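Local structure of peptidase M16 C-terminal domain-containing protein (Enterococcus faecalis, 3D3Y) at residues 56-59 with 60-64; 389-392 with 393-397. The protein is of unknown function but belongs to the M16 peptidase family, with a domain classed as inactive, and is predicted to bind a metal ion. All coordinates share one frame; numbering follows the deposited sequence.

Interaction 1 of 2, residues 56-59 with 60-64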
# COMPACT_ATOMS: atom_id res chain seq x y z
N ASN A 56 12.45 -26.40 7.66
CA ASN A 56 13.86 -26.79 7.68
C ASN A 56 14.80 -25.73 8.25
O ASN A 56 15.98 -26.01 8.47
CB ASN A 56 14.31 -27.27 6.30
CG ASN A 56 13.53 -28.51 5.84
OD1 ASN A 56 13.40 -29.48 6.60
ND2 ASN A 56 12.98 -28.46 4.63
N TYR A 57 14.27 -24.53 8.51
CA TYR A 57 14.93 -23.53 9.35
C TYR A 57 13.98 -23.21 10.52
O TYR A 57 13.35 -22.15 10.55
CB TYR A 57 15.27 -22.27 8.52
CG TYR A 57 16.03 -22.65 7.27
CD1 TYR A 57 17.33 -23.14 7.36
CD2 TYR A 57 15.44 -22.56 6.01
CE1 TYR A 57 18.03 -23.53 6.22
CE2 TYR A 57 16.16 -22.94 4.85
CZ TYR A 57 17.45 -23.42 4.98
OH TYR A 57 18.17 -23.82 3.85
N PRO A 58 13.83 -24.18 11.44
CA PRO A 58 12.70 -24.20 12.41
C PRO A 58 12.70 -23.14 13.50
O PRO A 58 11.79 -23.11 14.31
CB PRO A 58 12.77 -25.60 13.03
CG PRO A 58 14.16 -26.08 12.82
CD PRO A 58 14.67 -25.39 11.56
N ASN A 59 13.71 -22.28 13.52
CA ASN A 59 13.69 -21.17 14.44
C ASN A 59 14.48 -20.02 13.85
O ASN A 59 15.10 -20.18 12.80
CB ASN A 59 14.17 -21.59 15.84
CG ASN A 59 15.60 -22.05 15.86
OD1 ASN A 59 16.48 -21.37 15.38
ND2 ASN A 59 15.83 -23.22 16.45
N GLN A 60 14.45 -18.88 14.52
CA GLN A 60 14.99 -17.62 13.97
C GLN A 60 16.52 -17.60 14.00
O GLN A 60 17.17 -16.94 13.16
CB GLN A 60 14.33 -16.42 14.70
CG GLN A 60 14.48 -14.99 14.16
CD GLN A 60 14.33 -14.81 12.64
OE1 GLN A 60 13.42 -15.34 11.99
NE2 GLN A 60 15.22 -14.00 12.09
N VAL A 61 17.10 -18.38 14.91
CA VAL A 61 18.55 -18.59 14.91
C VAL A 61 18.99 -19.31 13.63
O VAL A 61 19.94 -18.89 12.95
CB VAL A 61 19.03 -19.35 16.20
CG1 VAL A 61 20.42 -19.96 16.01
CG2 VAL A 61 19.04 -18.42 17.41
N LYS A 62 18.28 -20.39 13.31
CA LYS A 62 18.60 -21.21 12.14
C LYS A 62 18.33 -20.47 10.83
O LYS A 62 19.12 -20.55 9.88
CB LYS A 62 17.86 -22.55 12.22
CG LYS A 62 18.44 -23.48 13.32
CD LYS A 62 17.57 -24.71 13.55
CE LYS A 62 18.12 -25.62 14.65
NZ LYS A 62 17.16 -26.74 14.92
N LEU A 63 17.24 -19.72 10.79
CA LEU A 63 16.90 -18.97 9.56
C LEU A 63 17.92 -17.86 9.32
O LEU A 63 18.43 -17.71 8.21
CB LEU A 63 15.48 -18.43 9.63
CG LEU A 63 14.85 -17.84 8.35
CD1 LEU A 63 13.35 -18.08 8.36
CD2 LEU A 63 15.18 -16.35 8.32
N SER A 64 18.24 -17.09 10.35
CA SER A 64 19.17 -15.99 10.15
C SER A 64 20.60 -16.49 9.85
O SER A 64 21.35 -15.86 9.11
CB SER A 64 19.09 -14.99 11.30
OG SER A 64 19.81 -15.44 12.39

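Interaction 2 of 2, residues 389-392 with 393-397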
# COMPACT_ATOMS: atom_id res chain seq x y z
N GLU A 389 10.62 11.53 -18.14
CA GLU A 389 10.47 12.77 -18.91
C GLU A 389 8.99 13.17 -19.16
O GLU A 389 8.63 14.33 -18.98
CB GLU A 389 11.25 12.70 -20.24
CG GLU A 389 11.02 13.91 -21.15
CD GLU A 389 12.02 14.04 -22.31
OE1 GLU A 389 12.77 13.08 -22.61
OE2 GLU A 389 12.05 15.14 -22.93
N GLU A 390 8.14 12.22 -19.55
CA GLU A 390 6.74 12.53 -19.80
C GLU A 390 5.95 12.79 -18.51
O GLU A 390 5.06 13.65 -18.47
CB GLU A 390 6.06 11.44 -20.62
CG GLU A 390 4.52 11.66 -20.81
CD GLU A 390 4.16 12.84 -21.75
OE1 GLU A 390 5.07 13.36 -22.42
OE2 GLU A 390 2.96 13.22 -21.85
N TRP A 391 6.29 12.07 -17.45
CA TRP A 391 5.66 12.28 -16.14
C TRP A 391 5.86 13.74 -15.73
O TRP A 391 4.91 14.46 -15.40
CB TRP A 391 6.23 11.30 -15.10
CG TRP A 391 5.45 11.27 -13.84
CD1 TRP A 391 4.46 10.38 -13.49
CD2 TRP A 391 5.54 12.21 -12.75
NE1 TRP A 391 3.95 10.70 -12.24
CE2 TRP A 391 4.59 11.81 -11.77
CE3 TRP A 391 6.36 13.32 -12.50
CZ2 TRP A 391 4.44 12.49 -10.55
CZ3 TRP A 391 6.19 14.01 -11.28
CH2 TRP A 391 5.24 13.59 -10.33
N ILE A 392 7.12 14.17 -15.76
CA ILE A 392 7.50 15.55 -15.43
C ILE A 392 6.81 16.59 -16.33
O ILE A 392 6.31 17.60 -15.86
CB ILE A 392 9.05 15.70 -15.45
CG1 ILE A 392 9.66 15.05 -14.21
CG2 ILE A 392 9.49 17.20 -15.53
CD1 ILE A 392 11.06 14.48 -14.44
N ALA A 393 6.80 16.33 -17.64
CA ALA A 393 6.09 17.20 -18.58
C ALA A 393 4.59 17.34 -18.21
O ALA A 393 4.00 18.44 -18.24
CB ALA A 393 6.26 16.68 -19.99
N ARG A 394 3.98 16.23 -17.84
CA ARG A 394 2.56 16.26 -17.52
C ARG A 394 2.29 17.03 -16.23
O ARG A 394 1.32 17.83 -16.17
CB ARG A 394 1.95 14.86 -17.52
CG ARG A 394 1.71 14.39 -18.97
CD ARG A 394 1.07 13.04 -19.00
NE ARG A 394 0.93 12.55 -20.37
CZ ARG A 394 0.06 11.61 -20.74
NH1 ARG A 394 -0.77 11.08 -19.84
NH2 ARG A 394 -0.02 11.24 -22.00
N ILE A 395 3.14 16.86 -15.22
CA ILE A 395 3.05 17.74 -14.03
C ILE A 395 3.18 19.23 -14.38
O ILE A 395 2.36 20.08 -13.98
CB ILE A 395 4.07 17.33 -12.92
CG1 ILE A 395 3.64 15.99 -12.30
CG2 ILE A 395 4.12 18.39 -11.81
CD1 ILE A 395 2.32 16.05 -11.45
N ASN A 396 4.23 19.54 -15.15
CA ASN A 396 4.45 20.92 -15.62
C ASN A 396 3.28 21.56 -16.39
O ASN A 396 3.06 22.75 -16.27
CB ASN A 396 5.73 21.01 -16.45
CG ASN A 396 6.98 21.00 -15.60
OD1 ASN A 396 7.01 21.53 -14.47
ND2 ASN A 396 8.02 20.40 -16.12
N ALA A 397 2.53 20.75 -17.14
CA ALA A 397 1.49 21.26 -18.03
C ALA A 397 0.13 21.48 -17.38
O ALA A 397 -0.79 22.02 -18.04
CB ALA A 397 1.35 20.36 -19.28

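Interaction 1 of 2, residues 56-59 with 60-64
Asn59 is the N-cap of helix 60-69, and its carbonyl starts the helix by taking the amide of Leu63, N to O 3.0 Å, while the chain before it folds back so that the CA atoms of Tyr57 and Leu63 lie 5.0 Å apart. The side chain of Asn59 caps the same turn. Its OD1 accepts from Lys62 N at 2.9 Å with an N-H...O angle of 161°, the donor standing somewhat out of the amide plane. A chi1 of 63°, which tucks CG between the backbone N and the carbonyl carbon, turns OD1 back over the amides of the first turn. Asparagine suits this place because its short side chain carries a carbonyl just far enough to reach an N-H three residues on.

Lys62 then runs back past the loop. Extended beyond CG, its chain slants across Pro58 and Asn59: CD meets Pro58 CD at 3.6 Å and passes Asn59 ND2 at 3.7 Å, so the methylenes pack on the proline ring. Pro58 offers the CG and CD methylenes of a compact, rigid ring to that aliphatic stem. Before it, Tyr57 turns its CB toward the helix, 4.0 Å from Leu63 CB, while the phenol leads away and its ring lies obliquely to Leu63 CA. Leu63 is the buried member of the group, as suits a branched apolar side chain. One residue further along, Ser64 OG donates to Gln60 O (3.1 Å), an acceptor shared with Ser64 N.

The carbonyl of Asn59 thus gives Leu63 the first regular helical bond, while OD1 supplies an acceptor to Lys62 N, which has no i to i+4 bond of that kind; OD1 also places partial negative charge at the positive end of the helix dipole, which should favour helix initiation.

Interaction 2 of 2, residues 389-392 with 393-397
Between Glu390 and Arg394, and again between Trp391 and Ile395, side chains one turn apart pair along the surface helix 388-397, which lies in the C-terminal half of the chain against helix 347-364. The backbone supplies the spacing: regular i to i+4 bonds, such as Ile395 N to Trp391 O at 3.0 Å, bring residues four apart onto the same side.

On the more exposed side, Arg394 NE donates to Glu390 OE2 at 2.6 Å in a salt bridge with an N-H...O angle of 155°. The oxygen sits at the edge of the guanidinium, near its plane, and uses its anti lone pair, the one turned away from OE1. The carboxylate and guanidinium planes are 77° apart, and the bond runs through NE, with NH2 3.6 Å from OE2; the groups do not meet in a two-pronged pair. Glu390 reaches it by bending at chi2 (70°), whereas Arg394 stays extended from CG to NE; long flexible chains suit this largely exposed place.

Trp391 and Ile395 point the same way and lie side by side. Ile395 CG1 sits over one face of the six-membered ring, 3.6 Å from its centroid, a CH-pi contact displaced toward the rim, with CZ3 the nearest ring atom at 3.4 Å. The broad indole thus offers a flat face to the CG1 methylene of the beta-branched isoleucine. One position further along, Ile392 CG2 lies alongside Asn396 ND2 at 3.6 Å, while OD1 of that asparagine is hydrogen-bonded to Lys358.

The side carrying Trp391, Ile392 and Ile395 meets neighbouring helices: Ile392 touches Lys358 and Ile362 of helix 347-364, Ile395 packs on Lys354 and Lys358 there and on Phe273 and Gln276 of helix 272-284, and Trp391 stacks on Tyr361 and meets Phe273 edge-to-face. Arg394 touches Phe273 too.

Interactions 1 and 2 lie on opposite sides of the chain's centre, about 48 Å apart between their centres, and share no secondary-structure element. Both are surface contacts within one continuous stretch, and each includes a single buried residue, Leu63 or Ile395. Their chemistry follows their position on a helix. At 56-64 the helix is beginning, so the main work is polar: a capping side chain and the first helical carbonyl take up amides at the start of the helix. At 389-397 the helix is under way and its amides find acceptors in the preceding turn, which leaves the side chains to divide between a more exposed charged pair and an aromatic-aliphatic pair packed against other helices.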